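Local coordinates for protein tonb-dependent siderophore receptor (Acinetobacter baumannii, PDB 5FR8) that probably takes up iron-loaded siderophores across the outer membrane as a TonB-dependent receptor, and may bind ferric enterobactin with micromolar affinity, at residues A[396-410]-A[473-485]. Numbering follows the deposited sequence.
Sequences YGDQLAKGDRSKMES and NMYQNAEGYLLST
Arg405 lies along Gly480, CB and CG resting on its CA, with CG 3.8 Å from Gly480 CA. Glycine suits the place, since a CB there would project onto Arg405 CB. CD continues past Gly480 O, and the chain bends at chi3 (48°), bringing NE within 3.1 Å of Gly480 O in a weak, bent hydrogen bond (128°). CZ and NH2 stay near Gly480 O, NH2 at 3.4 Å, while NH1 lies 4.3 Å from Leu482 CD1; NH1 and NH2 are hydrogen-bonded elsewhere in the protein. Gly480 itself sits in the type I turn Ala478–Tyr481, which links helix 474-477 to strand 482-485. Both segments lie in the barrel domain of this TonB-dependent receptor: the connection carrying helix 396-400, and the start of barrel strand 407-422, pack on the long connection between barrel strands 459-470 and 509-521. On one flank, branched Leu482 packs against helix 396-400: CD1 meets Gly397 CA at 3.6 Å, and CD2 reaches Leu400 CD1, the two side chains crossing nearly at right angles. Glycine suits 397 because a CB would run into Arg405 NH1. On the other flank, unbranched Met474 bends at chi3, laying CE against Met408 CB and Ser410 CB, while small Ala478 takes Met408 SD on its CB (3.8 Å).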
# COMPACT_ATOMS: atom_id res chain seq x y z
N TYR A 396 -15.42 -22.93 21.71
CA TYR A 396 -16.23 -22.48 20.59
C TYR A 396 -15.57 -22.85 19.27
O TYR A 396 -16.25 -23.18 18.29
CB TYR A 396 -16.60 -20.99 20.69
CG TYR A 396 -15.47 -19.99 20.85
CD1 TYR A 396 -14.70 -19.59 19.77
CD2 TYR A 396 -15.21 -19.39 22.09
CE1 TYR A 396 -13.70 -18.66 19.91
CE2 TYR A 396 -14.19 -18.48 22.25
CZ TYR A 396 -13.44 -18.11 21.15
OH TYR A 396 -12.43 -17.18 21.29
N GLY A 397 -14.24 -22.85 19.26
CA GLY A 397 -13.48 -23.21 18.06
C GLY A 397 -13.32 -24.71 17.82
O GLY A 397 -13.05 -25.15 16.70
N ASP A 398 -13.45 -25.49 18.87
CA ASP A 398 -13.41 -26.93 18.71
C ASP A 398 -14.62 -27.37 17.91
O ASP A 398 -14.58 -28.40 17.24
CB ASP A 398 -13.36 -27.62 20.07
CG ASP A 398 -12.03 -27.40 20.78
OD1 ASP A 398 -10.99 -27.31 20.08
OD2 ASP A 398 -12.03 -27.31 22.04
N GLN A 399 -15.69 -26.59 17.97
CA GLN A 399 -16.93 -26.98 17.29
C GLN A 399 -17.02 -26.35 15.91
O GLN A 399 -17.37 -27.03 14.93
CB GLN A 399 -18.14 -26.58 18.14
CG GLN A 399 -18.17 -27.25 19.49
CD GLN A 399 -19.24 -26.69 20.37
OE1 GLN A 399 -20.42 -26.76 20.04
NE2 GLN A 399 -18.85 -26.12 21.51
N LEU A 400 -16.71 -25.06 15.83
CA LEU A 400 -16.81 -24.32 14.59
C LEU A 400 -15.66 -24.60 13.60
O LEU A 400 -15.87 -24.56 12.39
CB LEU A 400 -16.89 -22.82 14.87
CG LEU A 400 -18.08 -22.29 15.68
CD1 LEU A 400 -18.12 -20.77 15.58
CD2 LEU A 400 -19.40 -22.89 15.23
N ALA A 401 -14.45 -24.87 14.10
CA ALA A 401 -13.28 -25.00 13.23
C ALA A 401 -12.57 -26.31 13.48
O ALA A 401 -11.88 -26.46 14.49
CB ALA A 401 -12.33 -23.85 13.48
N LYS A 402 -12.72 -27.23 12.55
CA LYS A 402 -12.09 -28.54 12.64
C LYS A 402 -11.12 -28.69 11.50
O LYS A 402 -11.22 -28.01 10.49
CB LYS A 402 -13.15 -29.64 12.60
CG LYS A 402 -14.04 -29.65 13.83
CD LYS A 402 -15.29 -30.45 13.58
CE LYS A 402 -16.27 -30.30 14.73
NZ LYS A 402 -17.18 -31.47 14.79
N GLY A 403 -10.17 -29.61 11.66
CA GLY A 403 -9.10 -29.79 10.67
C GLY A 403 -7.96 -28.84 10.96
O GLY A 403 -8.02 -28.05 11.90
N ASP A 404 -6.91 -28.90 10.14
CA ASP A 404 -5.75 -28.07 10.38
C ASP A 404 -6.13 -26.64 10.10
O ASP A 404 -6.37 -26.29 8.96
CB ASP A 404 -4.59 -28.49 9.49
CG ASP A 404 -3.25 -27.92 9.96
OD1 ASP A 404 -3.27 -27.02 10.83
OD2 ASP A 404 -2.17 -28.37 9.47
N ARG A 405 -6.23 -25.84 11.16
CA ARG A 405 -6.57 -24.42 11.03
C ARG A 405 -5.37 -23.55 10.70
O ARG A 405 -5.51 -22.34 10.63
CB ARG A 405 -7.18 -23.87 12.34
CG ARG A 405 -8.50 -24.50 12.75
CD ARG A 405 -8.86 -24.23 14.20
NE ARG A 405 -8.73 -22.83 14.60
CZ ARG A 405 -9.29 -22.30 15.69
NH1 ARG A 405 -10.04 -23.05 16.48
NH2 ARG A 405 -9.11 -21.03 15.99
N SER A 406 -4.19 -24.14 10.53
CA SER A 406 -2.96 -23.35 10.50
C SER A 406 -2.47 -23.08 9.09
O SER A 406 -1.52 -22.33 8.90
CB SER A 406 -1.86 -24.07 11.30
OG SER A 406 -1.27 -25.13 10.55
N LYS A 407 -3.09 -23.72 8.10
CA LYS A 407 -2.59 -23.71 6.71
C LYS A 407 -3.69 -23.32 5.77
O LYS A 407 -4.75 -23.94 5.77
CB LYS A 407 -2.01 -25.08 6.31
CG LYS A 407 -0.93 -25.54 7.27
CD LYS A 407 0.15 -26.41 6.65
CE LYS A 407 1.37 -26.40 7.56
NZ LYS A 407 2.16 -27.67 7.58
N MET A 408 -3.43 -22.29 4.98
CA MET A 408 -4.42 -21.74 4.08
C MET A 408 -3.89 -21.73 2.64
O MET A 408 -2.71 -21.41 2.42
CB MET A 408 -4.76 -20.33 4.54
CG MET A 408 -5.57 -20.32 5.84
SD MET A 408 -5.28 -18.89 6.90
CE MET A 408 -3.97 -19.47 7.97
N GLU A 409 -4.76 -22.09 1.68
CA GLU A 409 -4.43 -22.12 0.23
C GLU A 409 -5.27 -21.10 -0.50
O GLU A 409 -6.44 -20.91 -0.16
CB GLU A 409 -4.74 -23.49 -0.43
CG GLU A 409 -3.73 -24.59 -0.14
CD GLU A 409 -3.40 -25.44 -1.37
OE1 GLU A 409 -3.40 -24.91 -2.50
OE2 GLU A 409 -3.10 -26.65 -1.21
N SER A 410 -4.71 -20.52 -1.57
CA SER A 410 -5.46 -19.65 -2.50
C SER A 410 -4.96 -19.83 -3.92
O SER A 410 -3.75 -19.91 -4.15
CB SER A 410 -5.29 -18.20 -2.10
OG SER A 410 -6.22 -17.40 -2.74
N ASN A 473 -9.05 -11.67 1.23
CA ASN A 473 -7.74 -11.91 1.76
C ASN A 473 -7.86 -13.17 2.64
O ASN A 473 -8.96 -13.56 3.06
CB ASN A 473 -7.23 -10.68 2.53
CG ASN A 473 -7.78 -10.58 3.95
OD1 ASN A 473 -7.87 -11.57 4.71
ND2 ASN A 473 -8.14 -9.38 4.33
N MET A 474 -6.73 -13.82 2.90
CA MET A 474 -6.77 -15.18 3.44
C MET A 474 -7.46 -15.31 4.78
O MET A 474 -8.12 -16.32 5.03
CB MET A 474 -5.38 -15.74 3.52
CG MET A 474 -4.87 -16.15 2.15
SD MET A 474 -3.28 -16.95 2.26
CE MET A 474 -3.61 -18.37 1.24
N TYR A 475 -7.32 -14.31 5.64
CA TYR A 475 -7.99 -14.33 6.94
C TYR A 475 -9.50 -14.20 6.78
O TYR A 475 -10.27 -14.86 7.46
CB TYR A 475 -7.47 -13.19 7.84
CG TYR A 475 -6.02 -13.37 8.26
CD1 TYR A 475 -5.69 -14.14 9.35
CD2 TYR A 475 -5.00 -12.81 7.52
CE1 TYR A 475 -4.37 -14.33 9.72
CE2 TYR A 475 -3.69 -13.00 7.87
CZ TYR A 475 -3.39 -13.76 8.96
OH TYR A 475 -2.08 -13.92 9.32
N GLN A 476 -9.92 -13.33 5.87
CA GLN A 476 -11.33 -13.16 5.58
C GLN A 476 -11.98 -14.43 5.06
O GLN A 476 -13.17 -14.67 5.31
CB GLN A 476 -11.50 -12.06 4.53
CG GLN A 476 -11.06 -10.70 5.04
CD GLN A 476 -11.07 -9.66 3.95
OE1 GLN A 476 -10.82 -9.97 2.79
NE2 GLN A 476 -11.32 -8.41 4.32
N ASN A 477 -11.23 -15.23 4.30
CA ASN A 477 -11.77 -16.49 3.76
C ASN A 477 -11.78 -17.66 4.73
O ASN A 477 -12.63 -18.54 4.65
CB ASN A 477 -10.98 -16.94 2.54
CG ASN A 477 -11.68 -16.61 1.26
OD1 ASN A 477 -12.85 -16.19 1.28
ND2 ASN A 477 -11.00 -16.81 0.14
N ALA A 478 -10.83 -17.65 5.65
CA ALA A 478 -10.45 -18.86 6.36
C ALA A 478 -11.38 -19.22 7.50
O ALA A 478 -11.49 -18.48 8.47
CB ALA A 478 -9.04 -18.70 6.89
N GLU A 479 -12.02 -20.39 7.41
CA GLU A 479 -12.91 -20.85 8.48
C GLU A 479 -12.16 -21.10 9.80
O GLU A 479 -12.77 -21.13 10.88
CB GLU A 479 -13.71 -22.07 8.04
CG GLU A 479 -15.01 -21.70 7.33
CD GLU A 479 -15.69 -22.86 6.64
OE1 GLU A 479 -15.36 -24.03 6.95
OE2 GLU A 479 -16.56 -22.59 5.78
N GLY A 480 -10.85 -21.20 9.73
CA GLY A 480 -10.04 -21.52 10.91
C GLY A 480 -9.58 -20.28 11.64
O GLY A 480 -8.92 -20.38 12.68
N TYR A 481 -9.97 -19.11 11.12
CA TYR A 481 -9.71 -17.83 11.79
C TYR A 481 -10.95 -17.38 12.63
O TYR A 481 -11.99 -17.04 12.07
CB TYR A 481 -9.31 -16.79 10.74
CG TYR A 481 -8.86 -15.43 11.28
CD1 TYR A 481 -8.01 -15.35 12.36
CD2 TYR A 481 -9.29 -14.24 10.67
CE1 TYR A 481 -7.60 -14.12 12.86
CE2 TYR A 481 -8.88 -13.01 11.15
CZ TYR A 481 -8.03 -12.95 12.25
OH TYR A 481 -7.60 -11.77 12.76
N LEU A 482 -10.83 -17.42 13.96
CA LEU A 482 -11.89 -16.96 14.85
C LEU A 482 -11.33 -15.91 15.80
O LEU A 482 -10.21 -16.05 16.28
CB LEU A 482 -12.47 -18.12 15.68
CG LEU A 482 -13.38 -19.12 14.95
CD1 LEU A 482 -13.41 -20.43 15.71
CD2 LEU A 482 -14.78 -18.58 14.80
N LEU A 483 -12.13 -14.87 16.04
CA LEU A 483 -11.86 -13.81 17.05
C LEU A 483 -13.10 -13.62 17.95
O LEU A 483 -14.19 -14.11 17.61
CB LEU A 483 -11.53 -12.48 16.36
CG LEU A 483 -10.40 -12.46 15.32
CD1 LEU A 483 -10.53 -11.28 14.35
CD2 LEU A 483 -9.04 -12.43 16.02
N SER A 484 -12.97 -12.89 19.05
CA SER A 484 -14.08 -12.71 19.97
C SER A 484 -14.11 -11.33 20.66
O SER A 484 -13.07 -10.69 20.84
CB SER A 484 -13.97 -13.76 21.06
OG SER A 484 -12.92 -13.42 21.95
N THR A 485 -15.31 -10.89 21.07
CA THR A 485 -15.44 -9.84 22.10
C THR A 485 -16.38 -10.32 23.17
O THR A 485 -17.27 -11.12 22.90
CB THR A 485 -16.10 -8.56 21.59
OG1 THR A 485 -15.89 -8.44 20.17
CG2 THR A 485 -15.52 -7.37 22.31